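Local coordinates for protein putative cytidylyltransferase (Burkholderia pseudomallei, PDB 5XF2) that probably transfers the adenylyl group of ATP to D-glycero-beta-D-manno-heptose 1-phosphate, giving ADP-D-glycero-beta-D-manno-heptose and diphosphate, at residues V53-D58 with L151-E156. Residues are numbered along the deposited sequence; the frame is centred on the assembly and turned at random.
Sequences VSYLAD and LAIPFE
Y55 and F155 bring the two backbones closest, their CA atoms 5.8 Å apart, where helix 50-60 packs against the chain leaving the end of strand 149-153. This is the nucleotidyltransferase version of the Rossmann-like alpha/beta fold: a parallel five-stranded sheet with 149-153 at one border, its exit segment 154-156 passing along the helix that follows the first strand, 38-43. Y55 carries most of the contact. With CG anti to the backbone N (chi1 166°), its ring leaves the helix toward the strand exit, meeting I153 along its CD1-CE1 edge and F155 near its root. CG1 of I153 lies near the ring plane, 3.6 Å from CE1 of Y55. That branch sits between the backbone N and the carbonyl carbon of I153 (chi1 64°), and the extended chain beyond it carries CD1 on to the helix, 3.8 Å from CB of D58. The side chains of the two segments meet through carbon atoms; O of P154 makes a loose approach to the same ring edge, 4.4 Å from CD1 of Y55. The polar end of Y55 is used elsewhere: its OH is hydrogen-bonded to OG1 of T41 on the first strand, which ties down the far end of the ring. V127 of the neighbouring strand 125-129 touches both Y55 and I153, joining this patch to the sheet. A bound HEPES buffer molecule, probably from crystallisation, lies by the Y55 side chain, nearest atoms about 3 Å apart, and may mark a pocket here. The F155 ring turns its edge toward the face of Y55 in an offset edge-to-face pair, centroids 5.6 Å apart and planes at 71°; the closest approach falls at the root of the tyrosine, CD1 of F155 3.5 Å from CB of Y55.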
ATOM      1  N   VAL B  53      -2.811   6.610  -2.469  1.00  8.73           N
ATOM      2  CA  VAL B  53      -2.591   5.585  -3.471  1.00  9.50           C
ATOM      3  C   VAL B  53      -3.273   5.991  -4.756  1.00  9.89           C
ATOM      4  O   VAL B  53      -2.785   5.673  -5.836  1.00 18.73           O
ATOM      5  CB  VAL B  53      -3.085   4.180  -3.020  1.00 11.40           C
ATOM      6  CG1 VAL B  53      -2.346   3.754  -1.742  1.00  9.00           C
ATOM      7  CG2 VAL B  53      -4.600   4.152  -2.823  1.00 13.04           C
ATOM      8  N   SER B  54      -4.372   6.721  -4.668  1.00  8.83           N
ATOM      9  CA  SER B  54      -4.990   7.201  -5.899  1.00  8.83           C
ATOM     10  C   SER B  54      -4.065   8.173  -6.592  1.00 10.99           C
ATOM     11  O   SER B  54      -3.896   8.125  -7.825  1.00 15.02           O
ATOM     12  CB  SER B  54      -6.339   7.865  -5.635  1.00  8.83           C
ATOM     13  OG  SER B  54      -7.281   6.876  -5.278  1.00 19.72           O
ATOM     14  N   TYR B  55      -3.463   9.048  -5.791  1.00  8.57           N
ATOM     15  CA  TYR B  55      -2.536  10.050  -6.301  1.00 11.36           C
ATOM     16  C   TYR B  55      -1.293   9.383  -6.933  1.00 12.88           C
ATOM     17  O   TYR B  55      -0.892   9.740  -8.026  1.00  9.61           O
ATOM     18  CB  TYR B  55      -2.099  10.986  -5.174  1.00 10.19           C
ATOM     19  CG  TYR B  55      -0.906  11.824  -5.532  1.00 11.77           C
ATOM     20  CD1 TYR B  55      -1.036  12.871  -6.434  1.00 12.02           C
ATOM     21  CD2 TYR B  55       0.358  11.561  -5.009  1.00 14.69           C
ATOM     22  CE1 TYR B  55       0.043  13.655  -6.782  1.00 10.43           C
ATOM     23  CE2 TYR B  55       1.460  12.336  -5.361  1.00  8.57           C
ATOM     24  CZ  TYR B  55       1.289  13.384  -6.248  1.00  8.57           C
ATOM     25  OH  TYR B  55       2.351  14.174  -6.631  1.00 14.29           O
ATOM     26  N   LEU B  56      -0.706   8.402  -6.258  1.00 11.40           N
ATOM     27  CA  LEU B  56       0.502   7.763  -6.773  1.00  8.92           C
ATOM     28  C   LEU B  56       0.233   7.028  -8.082  1.00  7.82           C
ATOM     29  O   LEU B  56       1.079   7.027  -8.969  1.00  7.01           O
ATOM     30  CB  LEU B  56       1.112   6.822  -5.738  1.00  8.86           C
ATOM     31  CG  LEU B  56       1.756   7.552  -4.560  1.00 10.04           C
ATOM     32  CD1 LEU B  56       2.269   6.570  -3.525  1.00 12.19           C
ATOM     33  CD2 LEU B  56       2.880   8.507  -5.013  1.00  8.50           C
ATOM     34  N   ALA B  57      -0.941   6.428  -8.213  1.00 10.65           N
ATOM     35  CA  ALA B  57      -1.311   5.778  -9.468  1.00 11.09           C
ATOM     36  C   ALA B  57      -1.414   6.793 -10.616  1.00 10.46           C
ATOM     37  O   ALA B  57      -0.916   6.535 -11.716  1.00 13.51           O
ATOM     38  CB  ALA B  57      -2.631   5.004  -9.311  1.00 12.44           C
ATOM     39  N   ASP B  58      -2.040   7.944 -10.354  1.00  7.26           N
ATOM     40  CA  ASP B  58      -2.145   9.004 -11.348  1.00  7.67           C
ATOM     41  C   ASP B  58      -0.771   9.539 -11.719  1.00  7.26           C
ATOM     42  O   ASP B  58      -0.541   9.926 -12.858  1.00  6.48           O
ATOM     43  CB  ASP B  58      -3.019  10.160 -10.858  1.00 10.59           C
ATOM     44  CG  ASP B  58      -4.477   9.756 -10.672  1.00 26.75           C
ATOM     45  OD1 ASP B  58      -4.895   8.731 -11.258  1.00 41.77           O
ATOM     46  OD2 ASP B  58      -5.218  10.482  -9.971  1.00 37.64           O
ATOM     47  N   LEU B 151       4.316  19.631 -12.805  1.00  9.50           N
ATOM     48  CA  LEU B 151       2.906  19.944 -12.828  1.00  7.51           C
ATOM     49  C   LEU B 151       2.234  19.469 -11.562  1.00  6.89           C
ATOM     50  O   LEU B 151       2.762  18.622 -10.849  1.00  8.41           O
ATOM     51  CB  LEU B 151       2.203  19.325 -14.023  1.00  6.89           C
ATOM     52  CG  LEU B 151       2.123  17.803 -14.075  1.00  7.49           C
ATOM     53  CD1 LEU B 151       0.883  17.470 -14.880  1.00  7.84           C
ATOM     54  CD2 LEU B 151       3.359  17.211 -14.722  1.00  9.24           C
ATOM     55  N   ALA B 152       1.093  20.082 -11.265  1.00  7.56           N
ATOM     56  CA  ALA B 152       0.278  19.675 -10.138  1.00  7.56           C
ATOM     57  C   ALA B 152      -0.917  18.857 -10.628  1.00  8.25           C
ATOM     58  O   ALA B 152      -1.482  19.141 -11.688  1.00 10.38           O
ATOM     59  CB  ALA B 152      -0.169  20.887  -9.366  1.00  8.38           C
ATOM     60  N   ILE B 153      -1.274  17.812  -9.893  1.00  7.84           N
ATOM     61  CA  ILE B 153      -2.459  17.034 -10.224  1.00  8.38           C
ATOM     62  C   ILE B 153      -3.270  16.913  -8.955  1.00 10.40           C
ATOM     63  O   ILE B 153      -2.696  16.951  -7.862  1.00 10.75           O
ATOM     64  CB  ILE B 153      -2.143  15.661 -10.841  1.00  9.47           C
ATOM     65  CG1 ILE B 153      -1.417  14.757  -9.859  1.00  8.17           C
ATOM     66  CG2 ILE B 153      -1.390  15.825 -12.148  1.00  8.32           C
ATOM     67  CD1 ILE B 153      -1.061  13.420 -10.505  1.00  7.84           C
ATOM     68  N   PRO B 154      -4.608  16.912  -9.089  1.00  9.43           N
ATOM     69  CA  PRO B 154      -5.403  16.927  -7.856  1.00 12.81           C
ATOM     70  C   PRO B 154      -5.151  15.707  -6.939  1.00 10.34           C
ATOM     71  O   PRO B 154      -4.981  14.570  -7.376  1.00 16.75           O
ATOM     72  CB  PRO B 154      -6.859  16.997  -8.372  1.00  9.43           C
ATOM     73  CG  PRO B 154      -6.836  16.485  -9.774  1.00  9.43           C
ATOM     74  CD  PRO B 154      -5.391  16.481 -10.268  1.00  9.43           C
ATOM     75  N   PHE B 155      -5.007  16.020  -5.654  1.00 15.75           N
ATOM     76  CA  PHE B 155      -4.779  15.072  -4.576  1.00 14.26           C
ATOM     77  C   PHE B 155      -5.851  15.211  -3.500  1.00 18.00           C
ATOM     78  O   PHE B 155      -6.051  16.300  -2.964  1.00 22.96           O
ATOM     79  CB  PHE B 155      -3.398  15.292  -3.978  1.00 14.26           C
ATOM     80  CG  PHE B 155      -3.179  14.591  -2.682  1.00 15.07           C
ATOM     81  CD1 PHE B 155      -3.161  13.217  -2.631  1.00 15.80           C
ATOM     82  CD2 PHE B 155      -2.969  15.302  -1.521  1.00 15.31           C
ATOM     83  CE1 PHE B 155      -2.959  12.561  -1.445  1.00 20.91           C
ATOM     84  CE2 PHE B 155      -2.750  14.649  -0.331  1.00 15.32           C
ATOM     85  CZ  PHE B 155      -2.745  13.270  -0.292  1.00 18.33           C
ATOM     86  N   GLU B 156      -6.538  14.124  -3.169  1.00 26.11           N
ATOM     87  CA  GLU B 156      -7.586  14.187  -2.152  1.00 30.34           C
ATOM     88  C   GLU B 156      -7.068  13.980  -0.727  1.00 34.40           C
ATOM     89  O   GLU B 156      -6.614  12.890  -0.379  1.00 31.21           O
ATOM     90  CB  GLU B 156      -8.687  13.168  -2.457  1.00 30.58           C
ATOM     91  CG  GLU B 156      -9.863  13.218  -1.497  1.00 54.77           C
ATOM     92  CD  GLU B 156     -11.005  12.317  -1.927  1.00 67.26           C
ATOM     93  OE1 GLU B 156     -10.771  11.414  -2.756  1.00 72.35           O
ATOM     94  OE2 GLU B 156     -12.135  12.513  -1.433  1.00 55.42           O
TER